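Local coordinates for protein putative polyketide synthase (Brevibacillus brevis, PDB 5HU7) that probably catalyses the dehydration of carrier-protein-bound beta-hydroxyacyl intermediates, as the dehydratase domain of a trans-acyltransferase polyketide synthase, at residues F242-E248 and I289-S295; F137-P141 and L247-E251. One frame throughout, in Å; residues are numbered along the deposited sequence.

Contact 1: F242-E248 and I289-S295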
loop_
_atom_site.group_PDB
_atom_site.type_symbol
_atom_site.label_atom_id
_atom_site.label_comp_id
_atom_site.label_asym_id
_atom_site.label_seq_id
_atom_site.Cartn_x
_atom_site.Cartn_y
_atom_site.Cartn_z
ATOM N N PHE A 242 -17.542 8.975 20.543
ATOM C CA PHE A 242 -17.553 10.405 20.372
ATOM C C PHE A 242 -18.174 10.778 19.041
ATOM O O PHE A 242 -18.280 9.948 18.150
ATOM C CB PHE A 242 -16.139 11.006 20.479
ATOM C CG PHE A 242 -15.267 10.796 19.252
ATOM C CD1 PHE A 242 -15.295 11.701 18.188
ATOM C CD2 PHE A 242 -14.389 9.730 19.180
ATOM C CE1 PHE A 242 -14.407 11.573 17.122
ATOM C CE2 PHE A 242 -13.524 9.592 18.100
ATOM C CZ PHE A 242 -13.523 10.517 17.092
ATOM N N THR A 243 -18.582 12.047 18.934
ATOM C CA THR A 243 -19.056 12.685 17.716
ATOM C C THR A 243 -18.301 14.003 17.559
ATOM O O THR A 243 -17.924 14.623 18.559
ATOM C CB THR A 243 -20.579 12.926 17.710
ATOM O OG1 THR A 243 -20.926 13.733 18.824
ATOM C CG2 THR A 243 -21.383 11.632 17.703
ATOM N N LEU A 244 -18.074 14.426 16.313
ATOM C CA LEU A 244 -17.391 15.688 16.045
ATOM C C LEU A 244 -17.967 16.284 14.804
ATOM O O LEU A 244 -17.846 15.719 13.726
ATOM C CB LEU A 244 -15.884 15.420 15.941
ATOM C CG LEU A 244 -14.932 16.517 15.509
ATOM C CD1 LEU A 244 -14.944 17.631 16.418
ATOM C CD2 LEU A 244 -13.526 15.979 15.443
ATOM N N GLU A 245 -18.630 17.416 14.951
ATOM C CA GLU A 245 -19.256 18.074 13.821
ATOM C C GLU A 245 -18.279 18.551 12.776
ATOM O O GLU A 245 -18.549 18.376 11.601
ATOM C CB GLU A 245 -20.180 19.220 14.269
ATOM C CG GLU A 245 -21.618 18.780 14.486
ATOM C CD GLU A 245 -22.248 18.089 13.281
ATOM O OE1 GLU A 245 -22.436 18.761 12.238
ATOM O OE2 GLU A 245 -22.447 16.851 13.347
ATOM N N GLU A 246 -17.163 19.143 13.182
ATOM C CA GLU A 246 -16.193 19.657 12.240
ATOM C C GLU A 246 -14.823 19.701 12.823
ATOM O O GLU A 246 -14.668 20.001 13.999
ATOM C CB GLU A 246 -16.606 21.069 11.772
ATOM C CG GLU A 246 -15.911 21.548 10.511
ATOM C CD GLU A 246 -16.388 22.920 10.072
ATOM O OE1 GLU A 246 -15.895 23.926 10.635
ATOM O OE2 GLU A 246 -17.281 22.986 9.191
ATOM N N LEU A 247 -13.830 19.449 11.988
ATOM C CA LEU A 247 -12.427 19.466 12.341
ATOM C C LEU A 247 -11.709 20.086 11.176
ATOM O O LEU A 247 -11.802 19.560 10.062
ATOM C CB LEU A 247 -11.928 18.026 12.563
ATOM C CG LEU A 247 -10.425 17.748 12.559
ATOM C CD1 LEU A 247 -9.709 18.559 13.575
ATOM C CD2 LEU A 247 -10.151 16.277 12.853
ATOM N N GLU A 248 -10.974 21.181 11.419
ATOM C CA GLU A 248 -10.194 21.837 10.392
ATOM C C GLU A 248 -8.733 21.758 10.786
ATOM O O GLU A 248 -8.415 22.029 11.919
ATOM C CB GLU A 248 -10.688 23.275 10.186
ATOM C CG GLU A 248 -12.011 23.311 9.431
ATOM C CD GLU A 248 -12.622 24.669 9.177
ATOM O OE1 GLU A 248 -12.065 25.670 9.677
ATOM O OE2 GLU A 248 -13.619 24.746 8.421
ATOM N N ILE A 289 -5.249 23.529 14.634
ATOM C CA ILE A 289 -6.377 22.603 14.619
ATOM C C ILE A 289 -7.565 23.201 15.379
ATOM O O ILE A 289 -7.434 23.637 16.518
ATOM C CB ILE A 289 -6.019 21.225 15.253
ATOM C CG1 ILE A 289 -4.781 20.555 14.595
ATOM C CG2 ILE A 289 -7.235 20.283 15.188
ATOM C CD1 ILE A 289 -4.102 19.553 15.452
ATOM N N ARG A 290 -8.736 23.145 14.775
ATOM C CA ARG A 290 -9.978 23.606 15.373
ATOM C C ARG A 290 -10.982 22.442 15.336
ATOM O O ARG A 290 -11.167 21.848 14.288
ATOM C CB ARG A 290 -10.499 24.813 14.622
ATOM C CG ARG A 290 -11.961 25.139 14.886
ATOM C CD ARG A 290 -12.375 26.392 14.176
ATOM N NE ARG A 290 -11.787 27.584 14.777
ATOM C CZ ARG A 290 -11.955 28.824 14.325
ATOM N NH1 ARG A 290 -12.669 29.051 13.225
ATOM N NH2 ARG A 290 -11.389 29.848 14.956
ATOM N N MET A 291 -11.611 22.127 16.481
ATOM C CA MET A 291 -12.596 21.075 16.623
ATOM C C MET A 291 -13.851 21.772 17.068
ATOM O O MET A 291 -13.826 22.496 18.059
ATOM C CB MET A 291 -12.180 20.055 17.683
ATOM C CG MET A 291 -10.908 19.326 17.335
ATOM S SD MET A 291 -10.270 18.365 18.692
ATOM C CE MET A 291 -11.391 17.046 18.689
ATOM N N ARG A 292 -14.910 21.654 16.295
ATOM C CA ARG A 292 -16.179 22.275 16.605
ATOM C C ARG A 292 -17.235 21.194 16.772
ATOM O O ARG A 292 -17.305 20.278 15.964
ATOM C CB ARG A 292 -16.567 23.283 15.502
ATOM C CG ARG A 292 -15.651 24.526 15.450
ATOM C CD ARG A 292 -15.890 25.449 16.656
ATOM N NE ARG A 292 -15.172 26.733 16.664
ATOM C CZ ARG A 292 -15.470 27.798 15.914
ATOM N NH1 ARG A 292 -14.755 28.913 16.023
ATOM N NH2 ARG A 292 -16.468 27.747 15.033
ATOM N N GLY A 293 -17.985 21.266 17.872
ATOM C CA GLY A 293 -19.070 20.356 18.138
ATOM C C GLY A 293 -18.579 18.991 18.555
ATOM O O GLY A 293 -19.131 17.991 18.110
ATOM N N PHE A 294 -17.584 18.956 19.487
ATOM C CA PHE A 294 -16.967 17.753 20.019
ATOM C C PHE A 294 -17.713 17.251 21.253
ATOM O O PHE A 294 -17.779 17.934 22.257
ATOM C CB PHE A 294 -15.501 18.026 20.363
ATOM C CG PHE A 294 -14.739 16.802 20.842
ATOM C CD1 PHE A 294 -14.651 15.664 20.054
ATOM C CD2 PHE A 294 -14.137 16.785 22.091
ATOM C CE1 PHE A 294 -13.938 14.540 20.483
ATOM C CE2 PHE A 294 -13.411 15.665 22.514
ATOM C CZ PHE A 294 -13.319 14.550 21.703
ATOM N N SER A 295 -18.143 16.000 21.211
ATOM C CA SER A 295 -18.905 15.389 22.293
ATOM C C SER A 295 -18.444 13.976 22.538
ATOM O O SER A 295 -18.403 13.148 21.632
ATOM C CB SER A 295 -20.391 15.393 21.952
ATOM O OG SER A 295 -21.160 15.079 23.100
HETATM O O HOH W 1 -21.404 16.497 18.062
#
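F242 and F294 meet obliquely at one end of an antiparallel strand pair, F242 CD1 lying 3.9 Å from F294 CE1 with the ring planes 55° apart. T243 exchanges two backbone hydrogen bonds with S295, its N reaching S295 O at 2.9 Å, while its OG1 is hydrogen-bonded to a water that donates to G293 O. L244 keeps CG anti to the backbone N (chi1 173°), which carries CD1 to 3.6 Å from R292 O and against the CB atoms of M291 and F294. The M291 chain bends at its last torsion, and its CE methyl settles 3.8 Å above the F294 ring, toward the rim. Replacing F294 by alanine is likely to open a gap here, leaving the F242 ring and the M291 methyl without their shared neighbour.

E245 and E246 both face R292, a classic beta bulge that lets the pairing continue round a corner. E245 N donates to G293 O at 3.2 Å from above the carbonyl plane, whereas R292 N reaches E246 O at 2.8 Å almost in a straight line (176°). L247 then lies beside I289, CD1 to CG2 3.4 Å, and E248 pairs its backbone with R290. R78 and Y250 hold the E248 carboxylate. R292 NH1 sits 3.3 Å above the centre of the R290 guanidinium, and E279, salt-bridged to R290, probably offsets the like charges. The chemistry is therefore two-faced: L244, L247, M291 and F294 form an apolar side, L244 meeting helix 52-65 as in hotdog folds, and the other carries charge met largely from adjoining strands.

Contact 2: F137-P141 and L247-E251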
loop_
_atom_site.group_PDB
_atom_site.type_symbol
_atom_site.label_atom_id
_atom_site.label_comp_id
_atom_site.label_asym_id
_atom_site.label_seq_id
_atom_site.Cartn_x
_atom_site.Cartn_y
_atom_site.Cartn_z
ATOM N N PHE A 137 -7.356 26.908 3.092
ATOM C CA PHE A 137 -7.856 27.844 4.093
ATOM C C PHE A 137 -7.303 29.233 3.825
ATOM O O PHE A 137 -6.135 29.484 4.047
ATOM C CB PHE A 137 -7.568 27.376 5.516
ATOM C CG PHE A 137 -8.332 26.117 5.854
ATOM C CD1 PHE A 137 -9.687 26.164 6.137
ATOM C CD2 PHE A 137 -7.681 24.898 5.957
ATOM C CE1 PHE A 137 -10.387 25.025 6.456
ATOM C CE2 PHE A 137 -8.375 23.756 6.317
ATOM C CZ PHE A 137 -9.735 23.817 6.540
ATOM N N VAL A 138 -8.162 30.111 3.356
ATOM C CA VAL A 138 -7.850 31.490 2.976
ATOM C C VAL A 138 -7.535 32.410 4.154
ATOM O O VAL A 138 -6.902 33.450 3.963
ATOM C CB VAL A 138 -8.964 32.092 2.088
ATOM C CG1 VAL A 138 -9.144 31.273 0.805
ATOM C CG2 VAL A 138 -10.285 32.233 2.837
ATOM N N GLU A 139 -8.049 32.081 5.343
ATOM C CA GLU A 139 -7.796 32.846 6.545
ATOM C C GLU A 139 -7.620 31.912 7.729
ATOM O O GLU A 139 -8.610 31.421 8.265
ATOM C CB GLU A 139 -8.957 33.837 6.764
ATOM C CG GLU A 139 -8.579 35.042 7.622
ATOM C CD GLU A 139 -9.692 36.062 7.784
ATOM O OE1 GLU A 139 -10.874 35.647 7.849
ATOM O OE2 GLU A 139 -9.384 37.275 7.837
ATOM N N VAL A 140 -6.365 31.625 8.113
ATOM C CA VAL A 140 -6.067 30.746 9.269
ATOM C C VAL A 140 -6.340 31.559 10.547
ATOM O O VAL A 140 -5.843 32.679 10.659
ATOM C CB VAL A 140 -4.624 30.174 9.217
ATOM C CG1 VAL A 140 -4.237 29.479 10.525
ATOM C CG2 VAL A 140 -4.488 29.218 8.035
ATOM N N PRO A 141 -7.192 31.077 11.474
ATOM C CA PRO A 141 -7.497 31.885 12.658
ATOM C C PRO A 141 -6.387 31.909 13.707
ATOM O O PRO A 141 -5.441 31.122 13.681
ATOM C CB PRO A 141 -8.799 31.274 13.180
ATOM C CG PRO A 141 -8.765 29.876 12.757
ATOM C CD PRO A 141 -7.905 29.780 11.515
ATOM N N LEU A 247 -13.830 19.449 11.988
ATOM C CA LEU A 247 -12.427 19.466 12.341
ATOM C C LEU A 247 -11.709 20.086 11.176
ATOM O O LEU A 247 -11.802 19.560 10.062
ATOM C CB LEU A 247 -11.928 18.026 12.563
ATOM C CG LEU A 247 -10.425 17.748 12.559
ATOM C CD1 LEU A 247 -9.709 18.559 13.575
ATOM C CD2 LEU A 247 -10.151 16.277 12.853
ATOM N N GLU A 248 -10.974 21.181 11.419
ATOM C CA GLU A 248 -10.194 21.837 10.392
ATOM C C GLU A 248 -8.733 21.758 10.786
ATOM O O GLU A 248 -8.415 22.029 11.919
ATOM C CB GLU A 248 -10.688 23.275 10.186
ATOM C CG GLU A 248 -12.011 23.311 9.431
ATOM C CD GLU A 248 -12.622 24.669 9.177
ATOM O OE1 GLU A 248 -12.065 25.670 9.677
ATOM O OE2 GLU A 248 -13.619 24.746 8.421
ATOM N N ILE A 249 -7.867 21.305 9.891
ATOM C CA ILE A 249 -6.430 21.206 10.124
ATOM C C ILE A 249 -5.809 22.251 9.172
ATOM O O ILE A 249 -5.914 22.104 7.960
ATOM C CB ILE A 249 -5.895 19.780 9.876
ATOM C CG1 ILE A 249 -6.675 18.736 10.702
ATOM C CG2 ILE A 249 -4.400 19.719 10.217
ATOM C CD1 ILE A 249 -6.349 17.266 10.325
ATOM N N TYR A 250 -5.220 23.317 9.732
ATOM C CA TYR A 250 -4.697 24.460 8.958
ATOM C C TYR A 250 -3.268 24.308 8.445
ATOM O O TYR A 250 -2.886 25.014 7.516
ATOM C CB TYR A 250 -4.831 25.738 9.778
ATOM C CG TYR A 250 -6.260 25.966 10.214
ATOM C CD1 TYR A 250 -7.259 26.200 9.288
ATOM C CD2 TYR A 250 -6.625 25.841 11.547
ATOM C CE1 TYR A 250 -8.588 26.368 9.680
ATOM C CE2 TYR A 250 -7.944 25.996 11.948
ATOM C CZ TYR A 250 -8.921 26.288 11.017
ATOM O OH TYR A 250 -10.213 26.451 11.444
ATOM N N GLU A 251 -2.487 23.399 9.031
ATOM C CA GLU A 251 -1.123 23.115 8.579
ATOM C C GLU A 251 -0.754 21.690 8.967
ATOM O O GLU A 251 -1.314 21.138 9.913
ATOM C CB GLU A 251 -0.112 24.116 9.187
ATOM C CG GLU A 251 0.020 24.028 10.700
ATOM C CD GLU A 251 0.610 25.245 11.388
ATOM O OE1 GLU A 251 1.486 25.051 12.259
ATOM O OE2 GLU A 251 0.134 26.377 11.134
#
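Y250 drives its edge into the face of F137, an edge-to-face pair with centroids 4.8 Å apart and planes at 72°; Y250 CD1 comes within 3.6 Å of F137 CG. With Y250 CG anti to its carbonyl carbon (chi1 -56°), the ring swings back along its own chain, and OH donates to E248 OE1 at 2.7 Å on the lone pair turned away from the second oxygen. That bond, with the R78 salt bridge on the other oxygen, is likely to hold the carboxylate's rotation. P141 CD covers one face of the tyrosine in a CH-pi contact, 3.8 Å from the centroid, while E248 O lies above the opposite face. Near the end of its ring farthest from CB, F137 meets E248 and the backbone obliquely, CE1 lying 3.5 Å from E248 CD and CE2 3.4 Å from I249 O. V140 adds a lighter touch, its two methyls against Y250 CB.

The loose side is the bend between F137 and V140, where V138 and E139 are exposed and take no part. The loop thus leaves strand 125-135, folds over the end of strand 241-249, where F137 also touches R78 of strand 76-84, and runs on toward helix 145-150.

Overall arrangement
Both contacts use strand 241-249, and their centres are 14 Å apart. Along the chain the loop 137-141 comes first, then 242-251, then 289-295. Contact 1 joins strand 241-249 to its neighbour 287-298 nearer the centre of the chain, and contact 2 closes the surface end of the same strand. R290 links them by packing, its NH2 lying 3.4 Å from P141 CG. On its other edge strand 241-249 pairs with strand 76-84, which belongs to the earlier of two hotdog-family sequence ranges. This strand is thus probably where the halves of a double-hotdog dehydratase join, and the loop, which follows strand 125-135 and precedes helix 145-150, is consistent with a linker between them.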